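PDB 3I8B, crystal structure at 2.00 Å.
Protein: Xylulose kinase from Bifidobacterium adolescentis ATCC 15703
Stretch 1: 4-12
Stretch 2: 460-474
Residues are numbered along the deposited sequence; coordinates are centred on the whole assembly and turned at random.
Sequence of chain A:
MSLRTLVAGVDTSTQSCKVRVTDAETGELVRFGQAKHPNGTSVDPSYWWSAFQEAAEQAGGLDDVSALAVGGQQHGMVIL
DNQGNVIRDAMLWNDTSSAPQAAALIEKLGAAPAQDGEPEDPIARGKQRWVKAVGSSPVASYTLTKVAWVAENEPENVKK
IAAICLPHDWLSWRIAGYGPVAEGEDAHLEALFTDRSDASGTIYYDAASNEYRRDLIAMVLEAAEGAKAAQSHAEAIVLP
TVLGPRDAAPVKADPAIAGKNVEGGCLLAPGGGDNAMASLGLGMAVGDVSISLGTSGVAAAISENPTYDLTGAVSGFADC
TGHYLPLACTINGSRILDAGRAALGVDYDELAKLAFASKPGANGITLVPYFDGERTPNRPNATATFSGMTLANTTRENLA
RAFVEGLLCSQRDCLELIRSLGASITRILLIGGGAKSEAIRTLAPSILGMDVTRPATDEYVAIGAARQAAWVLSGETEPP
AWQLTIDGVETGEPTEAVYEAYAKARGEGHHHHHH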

ATOM      1  N   ARG A   4     -19.497 -27.433   5.658  1.00 12.22           N
ATOM      2  CA  ARG A   4     -19.251 -26.009   5.859  1.00 13.61           C
ATOM      3  C   ARG A   4     -18.255 -25.437   4.834  1.00 14.89           C
ATOM      4  O   ARG A   4     -17.160 -25.966   4.645  1.00 13.06           O
ATOM      5  N   THR A   5     -18.654 -24.344   4.198  1.00 12.64           N
ATOM      6  CA  THR A   5     -17.860 -23.725   3.138  1.00 14.99           C
ATOM      7  C   THR A   5     -16.778 -22.809   3.712  1.00  9.61           C
ATOM      8  O   THR A   5     -17.063 -21.901   4.482  1.00  8.81           O
ATOM      9  N   LEU A   6     -15.534 -23.082   3.333  1.00  9.43           N
ATOM     10  CA  LEU A   6     -14.386 -22.364   3.851  1.00 10.11           C
ATOM     11  C   LEU A   6     -13.673 -21.662   2.699  1.00 12.78           C
ATOM     12  O   LEU A   6     -13.675 -22.155   1.571  1.00  9.93           O
ATOM     13  N   VAL A   7     -13.080 -20.511   2.993  1.00 11.11           N
ATOM     14  CA  VAL A   7     -12.143 -19.859   2.088  1.00 12.63           C
ATOM     15  C   VAL A   7     -10.834 -19.639   2.846  1.00 14.01           C
ATOM     16  O   VAL A   7     -10.742 -19.890   4.064  1.00 12.68           O
ATOM     17  N   ALA A   8      -9.817 -19.171   2.131  1.00  9.99           N
ATOM     18  CA  ALA A   8      -8.534 -18.905   2.764  1.00 10.01           C
ATOM     19  C   ALA A   8      -8.026 -17.563   2.284  1.00  9.33           C
ATOM     20  O   ALA A   8      -8.013 -17.285   1.083  1.00  8.87           O
ATOM     21  N   GLY A   9      -7.648 -16.720   3.234  1.00  8.61           N
ATOM     22  CA  GLY A   9      -7.026 -15.447   2.928  1.00  8.92           C
ATOM     23  C   GLY A   9      -5.555 -15.601   3.234  1.00  9.49           C
ATOM     24  O   GLY A   9      -5.171 -15.987   4.350  1.00  8.72           O
ATOM     25  N   VAL A  10      -4.728 -15.339   2.230  1.00  9.57           N
ATOM     26  CA  VAL A  10      -3.285 -15.383   2.399  1.00  9.35           C
ATOM     27  C   VAL A  10      -2.759 -13.959   2.428  1.00 12.33           C
ATOM     28  O   VAL A  10      -3.153 -13.119   1.599  1.00  9.58           O
ATOM     29  N   ASP A  11      -1.890 -13.694   3.399  1.00  9.29           N
ATOM     30  CA  ASP A  11      -1.222 -12.412   3.527  1.00 12.47           C
ATOM     31  C   ASP A  11       0.296 -12.631   3.441  1.00 11.36           C
ATOM     32  O   ASP A  11       0.935 -13.057   4.403  1.00 10.41           O
ATOM     33  N   THR A  12       0.861 -12.397   2.265  1.00  8.10           N
ATOM     34  CA  THR A  12       2.309 -12.503   2.131  1.00  9.71           C
ATOM     35  C   THR A  12       2.909 -11.089   2.222  1.00 11.33           C
ATOM     36  O   THR A  12       2.842 -10.303   1.281  1.00  8.67           O
ATOM     37  N   TYR A 460      -6.017  -7.626   9.210  1.00 13.19           N
ATOM     38  CA  TYR A 460      -6.903  -7.031   8.214  1.00 15.09           C
ATOM     39  C   TYR A 460      -6.597  -7.488   6.787  1.00 11.45           C
ATOM     40  O   TYR A 460      -7.510  -7.625   5.973  1.00  9.32           O
ATOM     41  N   VAL A 461      -5.323  -7.706   6.471  1.00 10.93           N
ATOM     42  CA  VAL A 461      -4.971  -8.121   5.107  1.00 12.97           C
ATOM     43  C   VAL A 461      -5.488  -9.523   4.813  1.00 10.53           C
ATOM     44  O   VAL A 461      -6.134  -9.762   3.779  1.00 11.77           O
ATOM     45  N   ALA A 462      -5.194 -10.447   5.724  1.00 10.72           N
ATOM     46  CA  ALA A 462      -5.654 -11.836   5.602  1.00 11.75           C
ATOM     47  C   ALA A 462      -7.176 -11.916   5.591  1.00  8.63           C
ATOM     48  O   ALA A 462      -7.752 -12.701   4.843  1.00  9.98           O
ATOM     49  N   ILE A 463      -7.823 -11.098   6.417  1.00  9.83           N
ATOM     50  CA  ILE A 463      -9.284 -11.052   6.443  1.00  9.97           C
ATOM     51  C   ILE A 463      -9.833 -10.509   5.126  1.00 11.11           C
ATOM     52  O   ILE A 463     -10.783 -11.051   4.586  1.00  8.68           O
ATOM     53  N   GLY A 464      -9.227  -9.430   4.616  1.00 10.82           N
ATOM     54  CA  GLY A 464      -9.612  -8.872   3.332  1.00  9.96           C
ATOM     55  C   GLY A 464      -9.468  -9.855   2.182  1.00  9.71           C
ATOM     56  O   GLY A 464     -10.324  -9.920   1.298  1.00  8.27           O
ATOM     57  N   ALA A 465      -8.384 -10.624   2.179  1.00 10.21           N
ATOM     58  CA  ALA A 465      -8.192 -11.619   1.129  1.00 10.26           C
ATOM     59  C   ALA A 465      -9.244 -12.728   1.223  1.00 11.99           C
ATOM     60  O   ALA A 465      -9.752 -13.194   0.196  1.00  9.01           O
ATOM     61  N   ALA A 466      -9.581 -13.143   2.444  1.00  9.90           N
ATOM     62  CA  ALA A 466     -10.620 -14.154   2.608  1.00  9.61           C
ATOM     63  C   ALA A 466     -11.963 -13.599   2.168  1.00  8.21           C
ATOM     64  O   ALA A 466     -12.766 -14.312   1.580  1.00 10.31           O
ATOM     65  N   ARG A 467     -12.208 -12.324   2.457  1.00  8.74           N
ATOM     66  CA  ARG A 467     -13.465 -11.683   2.069  1.00 10.52           C
ATOM     67  C   ARG A 467     -13.597 -11.627   0.556  1.00  9.73           C
ATOM     68  O   ARG A 467     -14.684 -11.802   0.000  1.00  9.97           O
ATOM     69  N   GLN A 468     -12.483 -11.420  -0.120  1.00  8.59           N
ATOM     70  CA  GLN A 468     -12.524 -11.341  -1.574  1.00  9.95           C
ATOM     71  C   GLN A 468     -12.739 -12.716  -2.180  1.00  9.29           C
ATOM     72  O   GLN A 468     -13.462 -12.858  -3.166  1.00 11.37           O
ATOM     73  N   ALA A 469     -12.105 -13.727  -1.602  1.00 10.39           N
ATOM     74  CA  ALA A 469     -12.315 -15.100  -2.071  1.00 10.57           C
ATOM     75  C   ALA A 469     -13.772 -15.526  -1.838  1.00 10.60           C
ATOM     76  O   ALA A 469     -14.393 -16.152  -2.702  1.00 10.16           O
ATOM     77  N   ALA A 470     -14.316 -15.183  -0.671  1.00 12.06           N
ATOM     78  CA  ALA A 470     -15.731 -15.465  -0.395  1.00 10.18           C
ATOM     79  C   ALA A 470     -16.667 -14.685  -1.338  1.00 10.49           C
ATOM     80  O   ALA A 470     -17.693 -15.198  -1.804  1.00 10.62           O
ATOM     81  N   TRP A 471     -16.304 -13.452  -1.639  1.00 10.76           N
ATOM     82  CA  TRP A 471     -17.049 -12.635  -2.597  1.00 10.34           C
ATOM     83  C   TRP A 471     -17.118 -13.305  -3.977  1.00 12.50           C
ATOM     84  O   TRP A 471     -18.206 -13.465  -4.549  1.00 12.34           O
ATOM     85  N   VAL A 472     -15.963 -13.699  -4.506  1.00 10.58           N
ATOM     86  CA  VAL A 472     -15.891 -14.372  -5.804  1.00 10.07           C
ATOM     87  C   VAL A 472     -16.674 -15.697  -5.769  1.00 11.05           C
ATOM     88  O   VAL A 472     -17.480 -15.989  -6.656  1.00 13.30           O
ATOM     89  N   LEU A 473     -16.436 -16.489  -4.733  1.00 11.18           N
ATOM     90  CA  LEU A 473     -17.119 -17.765  -4.582  1.00 12.87           C
ATOM     91  C   LEU A 473     -18.643 -17.620  -4.564  1.00 12.70           C
ATOM     92  O   LEU A 473     -19.349 -18.474  -5.092  1.00 11.38           O
ATOM     93  N   SER A 474     -19.148 -16.547  -3.958  1.00 10.55           N
ATOM     94  CA  SER A 474     -20.598 -16.379  -3.777  1.00 12.84           C
ATOM     95  C   SER A 474     -21.308 -15.950  -5.060  1.00 16.81           C
ATOM     96  O   SER A 474     -22.504 -16.237  -5.256  1.00 12.27           O
TER

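The strand of residues 6–12 lies across the helix of residues 460–474, its direction 140° from that of the helix, and their CA atoms come nearest at Gly9 and Ala466, 3.8 Å apart (CA to CA). On the strand, Val7 and Asp11 point toward the helix while Leu6, Ala8, Val10 and Thr12 point away. A CB on Gly9 would point toward the helix, but would lie 2.0 Å from Ala462 O, a clash. Without one, Gly9 CA makes a CA-H...O contact of 3.4 Å with Ala462 O and rests 3.7 Å from Ala465 CB. The small methyl of Ala465, which points toward the strand, fits against this bare CA.

Val7, in the m rotamer, spreads its two methyls over the helix: Val7 CG2 lies 3.9 Å from Ala466 CB and Val7 CG1 3.9 Å from Leu473 CD2, while both methyls lie near Ala470 CB (Val7 CG1 4.1 Å, CG2 4.2 Å). Val7 CB sits 4.0 Å from Ala469 CB. Leu473, in t, p, has CD2 between Val7 CG1 and Thr5 CG2 (3.6 Å from the latter), Thr5 being m.

At the other end, Asp11 adopts t, placing CG 3.4 Å from CG1 of Val461, whose own t rotamer sets that methyl against the carboxylate. No direct hydrogen bond joins the stretches; instead water 1 donates to Asp11 OD2 (2.8 Å) and accepts from Ala462 N (3.1 Å), linking the carboxylate to an amide in the helix's first turn, where no preceding helical carbonyl within the stretch receives it.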

ATOM      1  CB  ARG A   4     -18.750 -25.723   7.269  1.00 16.80           C
ATOM      2  CG  ARG A   4     -17.894 -24.471   7.300  1.00 19.87           C
ATOM      3  CD  ARG A   4     -18.035 -23.701   8.570  1.00 19.30           C
ATOM      4  NE  ARG A   4     -17.104 -24.178   9.570  1.00 23.66           N
ATOM      5  CZ  ARG A   4     -16.674 -23.443  10.589  1.00 26.94           C
ATOM      6  NH1 ARG A   4     -17.088 -22.187  10.726  1.00 23.11           N
ATOM      7  NH2 ARG A   4     -15.828 -23.967  11.463  1.00 17.00           N
ATOM      8  CB  THR A   5     -18.753 -22.942   2.182  1.00 12.82           C
ATOM      9  OG1 THR A   5     -19.842 -23.779   1.789  1.00 10.72           O
ATOM     10  CG2 THR A   5     -17.970 -22.511   0.909  1.00 11.67           C
ATOM     11  CB  LEU A   6     -13.415 -23.349   4.505  1.00 10.20           C
ATOM     12  CG  LEU A   6     -13.868 -24.086   5.774  1.00 13.80           C
ATOM     13  CD1 LEU A   6     -12.760 -25.027   6.265  1.00 11.81           C
ATOM     14  CD2 LEU A   6     -14.248 -23.081   6.869  1.00 14.06           C
ATOM     15  CB  VAL A   7     -12.663 -18.494   1.538  1.00  9.80           C
ATOM     16  CG1 VAL A   7     -13.909 -18.685   0.676  1.00 11.74           C
ATOM     17  CG2 VAL A   7     -12.935 -17.534   2.667  1.00 11.46           C
ATOM     18  CB  ALA A   8      -7.544 -20.000   2.441  1.00  9.44           C
ATOM     19  CB  VAL A  10      -2.587 -16.173   1.269  1.00  8.83           C
ATOM     20  CG1 VAL A  10      -1.097 -16.249   1.522  1.00  8.09           C
ATOM     21  CG2 VAL A  10      -3.175 -17.576   1.152  1.00  9.87           C
ATOM     22  CB  ASP A  11      -1.612 -11.752   4.848  1.00 12.12           C
ATOM     23  CG  ASP A  11      -0.751 -10.546   5.185  1.00 16.79           C
ATOM     24  OD1 ASP A  11       0.007 -10.070   4.313  1.00 17.07           O
ATOM     25  OD2 ASP A  11      -0.842 -10.062   6.335  1.00 19.98           O
ATOM     26  CB  THR A  12       2.703 -13.264   0.852  1.00  8.25           C
ATOM     27  OG1 THR A  12       4.119 -13.455   0.814  1.00 10.70           O
ATOM     28  CG2 THR A  12       2.238 -12.522  -0.423  1.00 11.73           C
ATOM     29  CB  TYR A 460      -6.900  -5.501   8.277  1.00 18.33           C
ATOM     30  CG  TYR A 460      -7.027  -4.913   9.665  1.00 25.40           C
ATOM     31  CD1 TYR A 460      -8.016  -5.339  10.537  1.00 27.20           C
ATOM     32  CD2 TYR A 460      -6.166  -3.901  10.089  1.00 29.47           C
ATOM     33  CE1 TYR A 460      -8.134  -4.797  11.797  1.00 23.36           C
ATOM     34  CE2 TYR A 460      -6.278  -3.345  11.353  1.00 31.90           C
ATOM     35  CZ  TYR A 460      -7.268  -3.799  12.204  1.00 32.97           C
ATOM     36  OH  TYR A 460      -7.388  -3.255  13.467  1.00 32.47           O
ATOM     37  CB  VAL A 461      -3.448  -8.088   4.836  1.00 11.38           C
ATOM     38  CG1 VAL A 461      -3.145  -8.771   3.492  1.00 11.91           C
ATOM     39  CG2 VAL A 461      -2.935  -6.653   4.845  1.00 12.96           C
ATOM     40  CB  ALA A 462      -5.081 -12.694   6.734  1.00 10.65           C
ATOM     41  CB  ILE A 463      -9.820 -10.206   7.626  1.00 11.33           C
ATOM     42  CG1 ILE A 463      -9.475 -10.876   8.955  1.00 14.42           C
ATOM     43  CG2 ILE A 463     -11.323  -9.989   7.515  1.00 13.64           C
ATOM     44  CD1 ILE A 463     -10.138 -10.234  10.143  1.00 17.51           C
ATOM     45  CB  ALA A 465      -6.766 -12.191   1.149  1.00  7.42           C
ATOM     46  CB  ALA A 466     -10.696 -14.648   4.075  1.00  8.47           C
ATOM     47  CB  ARG A 467     -13.585 -10.274   2.676  1.00 13.91           C
ATOM     48  CG  ARG A 467     -14.998  -9.699   2.632  1.00 12.81           C
ATOM     49  CD  ARG A 467     -15.118  -8.305   3.292  1.00 15.69           C
ATOM     50  NE  ARG A 467     -16.495  -7.816   3.188  1.00 17.68           N
ATOM     51  CZ  ARG A 467     -16.853  -6.547   2.998  1.00 16.89           C
ATOM     52  NH1 ARG A 467     -15.935  -5.596   2.890  1.00 16.59           N
ATOM     53  NH2 ARG A 467     -18.139  -6.225   2.912  1.00 13.56           N
ATOM     54  CB  GLN A 468     -11.243 -10.711  -2.128  1.00  9.83           C
ATOM     55  CG  GLN A 468     -11.219 -10.608  -3.662  1.00  7.81           C
ATOM     56  CD  GLN A 468      -9.793 -10.458  -4.194  1.00  9.92           C
ATOM     57  OE1 GLN A 468      -8.996 -11.393  -4.124  1.00  8.21           O
ATOM     58  NE2 GLN A 468      -9.471  -9.274  -4.722  1.00  8.44           N
ATOM     59  CB  ALA A 469     -11.358 -16.060  -1.379  1.00  6.54           C
ATOM     60  CB  ALA A 470     -16.059 -15.187   1.057  1.00  9.97           C
ATOM     61  CB  TRP A 471     -16.388 -11.256  -2.697  1.00 10.82           C
ATOM     62  CG  TRP A 471     -17.142 -10.205  -3.493  1.00 12.69           C
ATOM     63  CD1 TRP A 471     -18.412 -10.288  -4.005  1.00 14.73           C
ATOM     64  CD2 TRP A 471     -16.669  -8.888  -3.808  1.00 13.58           C
ATOM     65  NE1 TRP A 471     -18.746  -9.105  -4.641  1.00 14.96           N
ATOM     66  CE2 TRP A 471     -17.690  -8.232  -4.526  1.00 18.20           C
ATOM     67  CE3 TRP A 471     -15.476  -8.205  -3.552  1.00 17.13           C
ATOM     68  CZ2 TRP A 471     -17.547  -6.917  -4.995  1.00 19.59           C
ATOM     69  CZ3 TRP A 471     -15.330  -6.910  -4.022  1.00 15.02           C
ATOM     70  CH2 TRP A 471     -16.363  -6.278  -4.734  1.00 15.96           C
ATOM     71  CB  VAL A 472     -14.419 -14.648  -6.231  1.00  9.85           C
ATOM     72  CG1 VAL A 472     -14.386 -15.455  -7.516  1.00 10.97           C
ATOM     73  CG2 VAL A 472     -13.654 -13.325  -6.399  1.00 12.13           C
ATOM     74  CB  LEU A 473     -16.632 -18.472  -3.314  1.00 10.45           C
ATOM     75  CG  LEU A 473     -17.250 -19.815  -2.917  1.00 14.55           C
ATOM     76  CD1 LEU A 473     -17.124 -20.880  -4.028  1.00 12.55           C
ATOM     77  CD2 LEU A 473     -16.614 -20.306  -1.630  1.00 11.87           C
ATOM     78  CB  SER A 474     -20.884 -15.327  -2.713  1.00 15.18           C
ATOM     79  OG  SER A 474     -20.770 -14.031  -3.277  1.00 16.26           O
TER
HETATM   80  O   HOH W   1      -3.102  -9.815   7.937  1.00 15.63           O